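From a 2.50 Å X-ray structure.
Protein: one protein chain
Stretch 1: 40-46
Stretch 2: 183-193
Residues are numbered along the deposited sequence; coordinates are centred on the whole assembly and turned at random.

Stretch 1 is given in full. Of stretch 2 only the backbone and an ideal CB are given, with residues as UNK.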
# COMPACT_ATOMS: atom_id res chain seq x y z
N LYS B 40 29.15 5.28 -17.72
CA LYS B 40 29.52 6.67 -17.81
C LYS B 40 28.32 7.54 -17.44
O LYS B 40 27.21 7.27 -17.87
CB LYS B 40 30.10 7.01 -19.19
CG LYS B 40 31.57 6.64 -19.30
CD LYS B 40 32.18 7.12 -20.61
CE LYS B 40 31.83 6.18 -21.77
NZ LYS B 40 31.70 6.86 -23.10
N ILE B 41 28.55 8.54 -16.60
CA ILE B 41 27.54 9.51 -16.31
C ILE B 41 28.15 10.88 -16.56
O ILE B 41 29.27 11.17 -16.10
CB ILE B 41 27.04 9.39 -14.85
CG1 ILE B 41 26.47 7.98 -14.57
CG2 ILE B 41 25.99 10.46 -14.55
CD1 ILE B 41 26.28 7.68 -13.10
N THR B 42 27.39 11.72 -17.25
CA THR B 42 27.79 13.07 -17.57
C THR B 42 26.58 14.01 -17.42
O THR B 42 25.47 13.66 -17.81
CB THR B 42 28.27 13.12 -19.02
OG1 THR B 42 29.28 12.13 -19.23
CG2 THR B 42 28.81 14.49 -19.37
N VAL B 43 26.82 15.19 -16.86
CA VAL B 43 25.86 16.28 -16.77
C VAL B 43 26.31 17.37 -17.77
O VAL B 43 27.50 17.63 -17.90
CB VAL B 43 25.83 16.90 -15.35
CG1 VAL B 43 24.99 18.18 -15.31
CG2 VAL B 43 25.30 15.90 -14.34
N VAL B 44 25.35 17.98 -18.44
CA VAL B 44 25.56 19.09 -19.36
C VAL B 44 24.71 20.28 -18.89
O VAL B 44 23.51 20.23 -18.94
CB VAL B 44 25.14 18.70 -20.80
CG1 VAL B 44 25.34 19.85 -21.76
CG2 VAL B 44 25.92 17.47 -21.27
N GLU B 45 25.36 21.36 -18.45
CA GLU B 45 24.69 22.57 -17.96
C GLU B 45 25.48 23.81 -18.38
O GLU B 45 26.61 23.69 -18.84
CB GLU B 45 24.55 22.52 -16.42
CG GLU B 45 25.86 22.35 -15.64
CD GLU B 45 25.71 22.56 -14.12
OE1 GLU B 45 24.69 23.11 -13.66
OE2 GLU B 45 26.63 22.19 -13.35
N SER B 46 24.88 24.98 -18.12
CA SER B 46 25.51 26.29 -18.30
C SER B 46 25.21 27.23 -17.12
O SER B 46 26.14 27.80 -16.53
CB SER B 46 25.03 26.93 -19.61
OG SER B 46 23.64 27.19 -19.54
N UNK B 183 32.86 10.68 -7.52
CA UNK B 183 32.58 9.30 -7.94
C UNK B 183 32.70 9.04 -9.45
O UNK B 183 32.40 7.93 -9.92
CB UNK B 183 31.17 8.92 -7.49
N UNK B 184 33.11 10.06 -10.21
CA UNK B 184 33.46 9.91 -11.61
C UNK B 184 32.46 10.43 -12.62
O UNK B 184 32.47 9.99 -13.75
CB UNK B 184 33.70 8.43 -11.90
N UNK B 185 31.60 11.36 -12.20
CA UNK B 185 30.64 11.96 -13.08
C UNK B 185 31.36 13.08 -13.81
O UNK B 185 31.94 13.95 -13.17
CB UNK B 185 29.41 12.46 -12.32
N UNK B 186 31.32 13.03 -15.14
CA UNK B 186 31.82 14.12 -16.02
C UNK B 186 30.91 15.34 -16.00
O UNK B 186 29.71 15.21 -15.81
CB UNK B 186 31.96 13.62 -17.46
N UNK B 187 31.48 16.51 -16.23
CA UNK B 187 30.71 17.76 -16.28
C UNK B 187 31.17 18.56 -17.49
O UNK B 187 32.36 18.69 -17.74
CB UNK B 187 30.88 18.57 -14.99
N UNK B 188 30.21 19.10 -18.25
CA UNK B 188 30.47 19.84 -19.46
C UNK B 188 29.72 21.15 -19.37
O UNK B 188 28.48 21.15 -19.39
CB UNK B 188 30.07 19.05 -20.70
N UNK B 189 30.46 22.25 -19.30
CA UNK B 189 29.89 23.59 -19.29
C UNK B 189 29.74 24.03 -20.74
O UNK B 189 30.73 24.22 -21.43
CB UNK B 189 30.76 24.57 -18.49
N UNK B 190 28.49 24.17 -21.20
CA UNK B 190 28.21 24.42 -22.62
C UNK B 190 26.72 24.58 -22.87
O UNK B 190 25.92 23.86 -22.26
CB UNK B 190 28.76 23.28 -23.48
N UNK B 191 26.36 25.52 -23.74
CA UNK B 191 24.99 25.61 -24.30
C UNK B 191 24.77 24.52 -25.36
O UNK B 191 25.70 24.12 -26.05
CB UNK B 191 24.75 26.99 -24.91
N UNK B 192 23.53 24.05 -25.48
CA UNK B 192 23.18 22.99 -26.42
C UNK B 192 22.54 23.68 -27.61
O UNK B 192 21.59 24.47 -27.42
CB UNK B 192 22.25 21.95 -25.80
N UNK B 193 23.06 23.42 -28.82
CA UNK B 193 22.51 24.01 -30.06
C UNK B 193 21.30 23.21 -30.56
O UNK B 193 20.31 23.80 -30.98
CB UNK B 193 23.58 24.06 -31.15

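Position 183 is out of reach of stretch 1; it is G183. Position 184 has phi 105° and psi 22°. A CB there would be jammed against the carbonyl O of the residue before, so glycine is called for. It is G184, closing a Schellman motif after a helix. Water 1 lies 2.7 Å from G184 O and accepts a hydrogen bond from I41 N at 3.1 Å.

At position 185 the CB points sideways, 4.0 Å from I41 O. I41 and V43 offer methyl groups nearby, so a small or medium apolar side chain would suit. The residue is C185, with chi1 t. Its SG lies 3.8 Å from I41 CG2 and 4.0 Å from V43 CG2.

Position 186 pairs with T42 in parallel register. Its N donates to I41 O at 2.9 Å, and its O accepts from V43 N at 3.1 Å. The CB is on the T42 side of the sheet, close to OG1. A small residue fits easily. It is A186, whose CB is 3.6 Å from T42 OG1.

Position 187 pairs with V43, and its CB is on the face that carries V43 and E45. The carboxylate of E45 favours a long basic side chain, lysine or arginine. It is R187, with chi1 to chi3 all t. NE donates to E45 OE2 at 3.0 Å in a salt bridge, with the oxygen at the guanidinium edge, near its plane.

Position 188 pairs with V44. Its N donates to V43 O at 3.1 Å, and its O accepts from E45 N at 3.3 Å. The CB looks onto methyls of T42 and V44, so valine, leucine or isoleucine would suit. It is I188; CD1 reaches T42 CG2 at 3.9 Å, and CB is 4.4 Å from V44 CG2.

Position 189 pairs with E45, on the same face as 187. Polar residues would suit; beside E45 alone, an acid is not the obvious choice. It is D189, and OD2 makes a long salt bridge to R187 NH2 at 3.9 Å.

At position 190 the N donates to E45 O at 3.1 Å, while the CB points away. Many side chains are possible; it is A190.

Position 191 also points away; R191 is poorly ordered.

The CB of position 192 points sideways, so only a longer side chain could reach V44; an apolar one would suit. I192 does so, with CD1 3.9 Å from V44 CG1.

Position 193, out of reach, is R193.

Stretch 2 183-193: GGCARIDARIR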
# COMPACT_ATOMS: atom_id res chain seq x y z
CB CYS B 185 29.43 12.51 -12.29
SG CYS B 185 28.17 13.35 -13.30
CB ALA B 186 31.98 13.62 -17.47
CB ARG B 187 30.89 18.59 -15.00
CG ARG B 187 30.16 19.94 -15.07
CD ARG B 187 30.21 20.71 -13.79
NE ARG B 187 29.60 22.04 -13.91
CZ ARG B 187 30.18 23.14 -14.40
NH1 ARG B 187 31.43 23.11 -14.86
NH2 ARG B 187 29.50 24.28 -14.44
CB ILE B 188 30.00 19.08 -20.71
CG1 ILE B 188 30.82 17.80 -20.89
CG2 ILE B 188 30.10 19.99 -21.94
CD1 ILE B 188 30.32 16.89 -22.01
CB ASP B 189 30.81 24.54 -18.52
CG ASP B 189 30.16 25.88 -18.21
OD1 ASP B 189 29.12 26.27 -18.82
OD2 ASP B 189 30.72 26.56 -17.32
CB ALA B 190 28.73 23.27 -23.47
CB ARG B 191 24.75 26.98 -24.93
CG ARG B 191 24.74 28.15 -23.98
CD ARG B 191 24.32 29.43 -24.69
NE ARG B 191 24.75 30.62 -23.94
CZ ARG B 191 24.28 31.87 -24.10
NH1 ARG B 191 23.31 32.15 -24.98
NH2 ARG B 191 24.78 32.86 -23.35
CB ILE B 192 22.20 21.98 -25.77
CG1 ILE B 192 22.89 21.28 -24.57
CG2 ILE B 192 21.75 20.90 -26.76
CD1 ILE B 192 21.94 20.75 -23.52
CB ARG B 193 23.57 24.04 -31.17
CG ARG B 193 23.18 24.79 -32.45
CD ARG B 193 24.11 24.42 -33.62
NE ARG B 193 25.52 24.79 -33.39
CZ ARG B 193 26.59 24.13 -33.87
NH1 ARG B 193 26.47 23.04 -34.64
NH2 ARG B 193 27.81 24.58 -33.59
O HOH W 1 31.53 8.93 -16.05
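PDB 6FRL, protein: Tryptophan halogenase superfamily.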